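Local atomic coordinates of CocE/NonD family hydrolase (Staphylococcus aureus subsp. aureus COL, PDB entry 3III), a protein that probably hydrolyses ester or amide bonds as a member of the CocE/NonD family of alpha/beta-hydrolases, although its substrate is not established. Residues Val27-Gln32 against Pro98-Thr103; Ala379-Tyr384 against Met543-Gly548. All blocks are in the same frame, centred on the assembly; numbering follows the deposited sequence.

Overall arrangement
Read from the N terminus, the chain first lays down strand 22-30, an outermost strand of the mixed sheet. It then runs through three more strands of that sheet before the loop 98-103 returns to the end of strand 22-30, which closes contact 1. The rest of the alpha/beta-hydrolase core follows. Contact 2 opens only afterwards, when strand 380-385 is joined by strand 541-546 near the C terminus, closing a long loop that is all beta and coil. The two loops are therefore in series, neither nesting nor crossing. The contact centres lie about 58 Å apart, on opposite sides of the chain's centre, contact 1 at the hydrolase sheet edge, contact 2 in the C-terminal beta domain.

Contact 1 of 2, residues Val27-Gln32 against Pro98-Thr103; sequences VVDSVQ and PTSSFT
The carboxylate of Asp29 faces the backbone and hydroxyl of Ser101, and OD1 takes two donors from opposite faces of its plane. Ser101 N reaches OD1 of Asp29 on the syn side, at 3.0 Å and close to straight (164°). The hydroxyl Ser101 OG donates to the same Asp29 OD1 at 2.7 Å, arriving from above the plane. A longer, more bent bond from Ser101 N to Asp29 OD2 (3.2 Å) makes the amide fork over both oxygens. With chi1 48° placing Asp29 CG between its own backbone N and carbonyl carbon, the carboxylate comes near the 98-103 segment. The Ser100 methylene also packs here, CB lying 3.2 Å from Asp29 O.

This meeting joins the end of strand 22-30, an outermost strand of the mixed sheet in the alpha/beta-hydrolase core, to a type I beta turn running from Ser100 to Thr103 in the loop before helix 110-113. Inside that turn Ser100 OG accepts from Phe102 N, an ST turn, and is hydrogen-bonded also to Asp109. A nickel ion lies about 8 Å from the Asp29 side chain.

Two apolar pairs complete the contact. Val28 and Phe102 meet obliquely, CG2 of Val28 standing 4.1 Å from CD2 of Phe102, while Asp29 OD1 sits at the edge of that ring, near its plane; Met40 of strand 36-47 and Val16 also touch Phe102. Beyond Asp29, Val31 points its CG2 at the backbone of Thr99, 3.4 Å from Thr99 C, and its CG1 rests 3.9 Å from CB of Pro98.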
loop_
_atom_site.group_PDB
_atom_site.type_symbol
_atom_site.label_atom_id
_atom_site.label_comp_id
_atom_site.label_asym_id
_atom_site.label_seq_id
_atom_site.Cartn_x
_atom_site.Cartn_y
_atom_site.Cartn_z
ATOM N N VAL A 27 3.281 2.015 33.369
ATOM C CA VAL A 27 2.175 2.956 33.184
ATOM C C VAL A 27 2.384 3.595 31.791
ATOM O O VAL A 27 3.427 4.217 31.548
ATOM C CB VAL A 27 2.160 4.028 34.306
ATOM C CG1 VAL A 27 1.101 5.089 34.097
ATOM C CG2 VAL A 27 2.001 3.375 35.714
ATOM N N VAL A 28 1.368 3.505 30.943
ATOM C CA VAL A 28 1.431 3.906 29.521
ATOM C C VAL A 28 0.730 5.247 29.390
ATOM O O VAL A 28 -0.306 5.457 29.999
ATOM C CB VAL A 28 0.767 2.814 28.575
ATOM C CG1 VAL A 28 0.612 3.329 27.073
ATOM C CG2 VAL A 28 1.556 1.521 28.623
ATOM N N ASP A 29 1.304 6.126 28.574
ATOM C CA ASP A 29 0.695 7.410 28.237
ATOM C C ASP A 29 -0.324 7.174 27.116
ATOM O O ASP A 29 -0.061 7.423 25.957
ATOM C CB ASP A 29 1.749 8.434 27.813
ATOM C CG ASP A 29 2.753 7.877 26.754
ATOM O OD1 ASP A 29 3.119 6.689 26.715
ATOM O OD2 ASP A 29 3.142 8.627 25.920
ATOM N N SER A 30 -1.486 6.628 27.460
ATOM C CA SER A 30 -2.486 6.334 26.448
ATOM C C SER A 30 -3.049 7.647 25.869
ATOM O O SER A 30 -3.322 8.575 26.598
ATOM C CB SER A 30 -3.645 5.499 27.019
ATOM O OG SER A 30 -4.692 5.420 26.058
ATOM N N VAL A 31 -3.203 7.683 24.558
ATOM C CA VAL A 31 -3.783 8.808 23.806
ATOM C C VAL A 31 -5.286 8.993 24.133
ATOM O O VAL A 31 -5.798 10.108 24.125
ATOM C CB VAL A 31 -3.519 8.505 22.258
ATOM C CG1 VAL A 31 -4.475 9.209 21.325
ATOM C CG2 VAL A 31 -2.079 8.852 21.966
ATOM N N GLN A 32 -5.989 7.868 24.337
ATOM C CA GLN A 32 -7.427 7.855 24.535
ATOM C C GLN A 32 -7.818 7.827 26.010
ATOM O O GLN A 32 -8.821 8.384 26.398
ATOM C CB GLN A 32 -8.013 6.606 23.844
ATOM C CG GLN A 32 -7.666 6.555 22.358
ATOM C CD GLN A 32 -6.327 5.903 21.996
ATOM O OE1 GLN A 32 -5.663 5.231 22.834
ATOM N NE2 GLN A 32 -5.921 6.094 20.710
ATOM N N PRO A 98 -1.159 10.487 16.577
ATOM C CA PRO A 98 -1.082 10.412 18.032
ATOM C C PRO A 98 -0.932 8.967 18.527
ATOM O O PRO A 98 -1.787 8.125 18.230
ATOM C CB PRO A 98 -2.418 10.979 18.456
ATOM C CG PRO A 98 -3.348 10.619 17.357
ATOM C CD PRO A 98 -2.540 10.706 16.122
ATOM N N THR A 99 0.140 8.692 19.261
ATOM C CA THR A 99 0.312 7.357 19.841
ATOM C C THR A 99 0.977 7.486 21.202
ATOM O O THR A 99 1.563 8.542 21.519
ATOM C CB THR A 99 1.138 6.405 18.964
ATOM O OG1 THR A 99 2.524 6.769 19.084
ATOM C CG2 THR A 99 0.721 6.415 17.553
ATOM N N SER A 100 0.843 6.432 22.022
ATOM C CA SER A 100 1.654 6.348 23.210
ATOM C C SER A 100 3.144 6.151 22.854
ATOM O O SER A 100 3.525 5.757 21.759
ATOM C CB SER A 100 1.250 5.208 24.097
ATOM O OG SER A 100 1.595 3.979 23.511
ATOM N N SER A 101 3.982 6.348 23.848
ATOM C CA SER A 101 5.419 6.158 23.661
ATOM C C SER A 101 5.820 4.668 23.530
ATOM O O SER A 101 7.018 4.332 23.333
ATOM C CB SER A 101 6.143 6.907 24.777
ATOM O OG SER A 101 5.749 6.387 26.043
ATOM N N PHE A 102 4.850 3.758 23.655
ATOM C CA PHE A 102 5.122 2.305 23.595
ATOM C C PHE A 102 4.610 1.701 22.257
ATOM O O PHE A 102 4.229 0.526 22.186
ATOM C CB PHE A 102 4.487 1.616 24.797
ATOM C CG PHE A 102 5.201 1.898 26.116
ATOM C CD1 PHE A 102 6.198 1.066 26.556
ATOM C CD2 PHE A 102 4.887 3.012 26.866
ATOM C CE1 PHE A 102 6.860 1.316 27.740
ATOM C CE2 PHE A 102 5.548 3.275 28.052
ATOM C CZ PHE A 102 6.536 2.448 28.487
ATOM N N THR A 103 4.583 2.532 21.222
ATOM C CA THR A 103 4.078 2.184 19.910
ATOM C C THR A 103 5.152 2.465 18.829
ATOM O O THR A 103 5.274 3.583 18.359
ATOM C CB THR A 103 2.851 3.021 19.545
ATOM O OG1 THR A 103 1.898 3.011 20.614
ATOM C CG2 THR A 103 2.204 2.494 18.273
#

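Contact 2 of 2, residues Ala379-Tyr384 against Met543-Gly548; sequences AHVAQY and MIYTGG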
loop_
_atom_site.group_PDB
_atom_site.type_symbol
_atom_site.label_atom_id
_atom_site.label_comp_id
_atom_site.label_asym_id
_atom_site.label_seq_id
_atom_site.Cartn_x
_atom_site.Cartn_y
_atom_site.Cartn_z
ATOM N N ALA A 379 -5.662 8.195 -38.736
ATOM C CA ALA A 379 -4.441 7.944 -37.983
ATOM C C ALA A 379 -3.559 9.180 -38.067
ATOM O O ALA A 379 -3.328 9.697 -39.152
ATOM C CB ALA A 379 -3.719 6.719 -38.528
ATOM N N HIS A 380 -3.182 9.690 -36.891
ATOM C CA HIS A 380 -2.214 10.777 -36.731
ATOM C C HIS A 380 -1.251 10.456 -35.633
ATOM O O HIS A 380 -1.492 9.568 -34.862
ATOM C CB HIS A 380 -2.894 12.097 -36.415
ATOM C CG HIS A 380 -3.627 12.611 -37.591
ATOM N ND1 HIS A 380 -4.909 12.190 -37.890
ATOM C CD2 HIS A 380 -3.217 13.372 -38.639
ATOM C CE1 HIS A 380 -5.284 12.761 -39.029
ATOM N NE2 HIS A 380 -4.278 13.483 -39.493
ATOM N N VAL A 381 -0.144 11.185 -35.602
ATOM C CA VAL A 381 0.917 10.889 -34.665
ATOM C C VAL A 381 1.347 12.121 -33.896
ATOM O O VAL A 381 1.479 13.176 -34.458
ATOM C CB VAL A 381 2.082 10.224 -35.366
ATOM C CG1 VAL A 381 2.729 11.158 -36.393
ATOM C CG2 VAL A 381 3.082 9.689 -34.329
ATOM N N ALA A 382 1.540 11.973 -32.593
ATOM C CA ALA A 382 2.114 13.036 -31.769
ATOM C C ALA A 382 3.429 12.541 -31.191
ATOM O O ALA A 382 3.750 11.334 -31.238
ATOM C CB ALA A 382 1.191 13.411 -30.661
ATOM N N GLN A 383 4.172 13.472 -30.605
ATOM C CA GLN A 383 5.589 13.262 -30.387
ATOM C C GLN A 383 6.038 14.058 -29.173
ATOM O O GLN A 383 5.542 15.161 -28.955
ATOM C CB GLN A 383 6.273 13.751 -31.619
ATOM C CG GLN A 383 7.634 13.279 -31.809
ATOM C CD GLN A 383 8.223 13.790 -33.102
ATOM O OE1 GLN A 383 8.273 13.062 -34.082
ATOM N NE2 GLN A 383 8.664 15.039 -33.119
ATOM N N TYR A 384 6.940 13.516 -28.362
ATOM C CA TYR A 384 7.562 14.346 -27.345
ATOM C C TYR A 384 8.982 13.845 -27.197
ATOM O O TYR A 384 9.272 12.688 -27.531
ATOM C CB TYR A 384 6.793 14.300 -26.018
ATOM C CG TYR A 384 6.630 12.898 -25.451
ATOM C CD1 TYR A 384 7.624 12.314 -24.711
ATOM C CD2 TYR A 384 5.465 12.173 -25.659
ATOM C CE1 TYR A 384 7.494 11.025 -24.229
ATOM C CE2 TYR A 384 5.317 10.895 -25.162
ATOM C CZ TYR A 384 6.338 10.326 -24.451
ATOM O OH TYR A 384 6.216 9.042 -23.998
HETATM N N MSE A 543 6.919 8.500 -30.112
HETATM C CA MSE A 543 5.731 8.690 -30.952
HETATM C C MSE A 543 4.508 8.070 -30.332
HETATM O O MSE A 543 4.594 6.960 -29.851
HETATM C CB MSE A 543 5.925 7.950 -32.254
HETATM C CG MSE A 543 7.233 8.254 -32.849
HETATM SE SE MSE A 543 6.996 9.880 -33.766
HETATM C CE MSE A 543 6.646 9.080 -35.536
ATOM N N ILE A 544 3.370 8.758 -30.412
ATOM C CA ILE A 544 2.081 8.246 -29.908
ATOM C C ILE A 544 1.020 8.374 -31.033
ATOM O O ILE A 544 0.772 9.453 -31.556
ATOM C CB ILE A 544 1.585 9.050 -28.658
ATOM C CG1 ILE A 544 2.612 9.040 -27.527
ATOM C CG2 ILE A 544 0.267 8.496 -28.114
ATOM C CD1 ILE A 544 3.058 7.686 -27.118
ATOM N N TYR A 545 0.441 7.253 -31.434
ATOM C CA TYR A 545 -0.452 7.221 -32.574
ATOM C C TYR A 545 -1.899 7.141 -32.121
ATOM O O TYR A 545 -2.234 6.398 -31.211
ATOM C CB TYR A 545 -0.122 6.017 -33.455
ATOM C CG TYR A 545 1.269 6.019 -33.970
ATOM C CD1 TYR A 545 1.557 6.459 -35.251
ATOM C CD2 TYR A 545 2.300 5.554 -33.192
ATOM C CE1 TYR A 545 2.858 6.459 -35.753
ATOM C CE2 TYR A 545 3.602 5.549 -33.669
ATOM C CZ TYR A 545 3.867 5.994 -34.929
ATOM O OH TYR A 545 5.159 5.953 -35.371
ATOM N N THR A 546 -2.752 7.934 -32.754
ATOM C CA THR A 546 -4.169 7.929 -32.445
ATOM C C THR A 546 -4.967 7.923 -33.735
ATOM O O THR A 546 -4.482 8.403 -34.794
ATOM C CB THR A 546 -4.534 9.169 -31.664
ATOM O OG1 THR A 546 -4.317 10.329 -32.478
ATOM C CG2 THR A 546 -3.710 9.257 -30.348
ATOM N N GLY A 547 -6.181 7.379 -33.660
ATOM C CA GLY A 547 -7.105 7.426 -34.798
ATOM C C GLY A 547 -6.962 6.251 -35.739
ATOM O O GLY A 547 -5.905 5.616 -35.817
ATOM N N GLY A 548 -8.027 5.978 -36.493
ATOM C CA GLY A 548 -8.009 4.864 -37.477
ATOM C C GLY A 548 -7.790 3.547 -36.741
ATOM O O GLY A 548 -8.389 3.330 -35.709
HETATM O O HOH W 1 -5.769 10.965 -34.796
#
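One face of the Tyr545 ring carries Val381, whose CG2 lies 3.7 Å from the centroid of the Tyr545 ring and 19° off its normal, a CH-pi contact offset toward the rim. CG2, anti to the backbone N, is the branch laid over the ring, and the two side chains run side by side in the same direction. The Tyr545 hydroxyl is hydrogen-bonded to Ser416 OG, and the Tyr550 ring meets the Tyr545 ring. The other tyrosine, Tyr384, crosses Ile544 obliquely, CE2 of the ring 4.0 Å from CG1 of Ile544; its OH is hydrogen-bonded to His542.

The rings belong to an antiparallel strand pair, 380-384 against 543-546, in the beta-rich C-terminal non-catalytic domain of the X-Pro dipeptidyl-peptidase family. Strand 541-546 is paired on its other side with strand 408-417. His380 with Thr546 and Ala382 with Ile544 are hydrogen-bonded pairs, each closed by two N-H to O bonds. The bond from Ala382 N to Ile544 O, 2.8 Å, is nearly straight at the hydrogen (173°). Val381 with Tyr545 and Gln383 with Met543 are non-hydrogen-bonded pairs, and their four side chains share one face of the sheet.

Past the last bridge, Ala379 CA approaches Thr546 O at 3.2 Å, a CA-H...O contact. After Thr546, Gly547 takes backbone angles that favour glycine. The hydroxyl of Thr546 has two partners: OG1 is hydrogen-bonded to the backbone N of Ala366 and, at 2.8 Å, to a water oxygen.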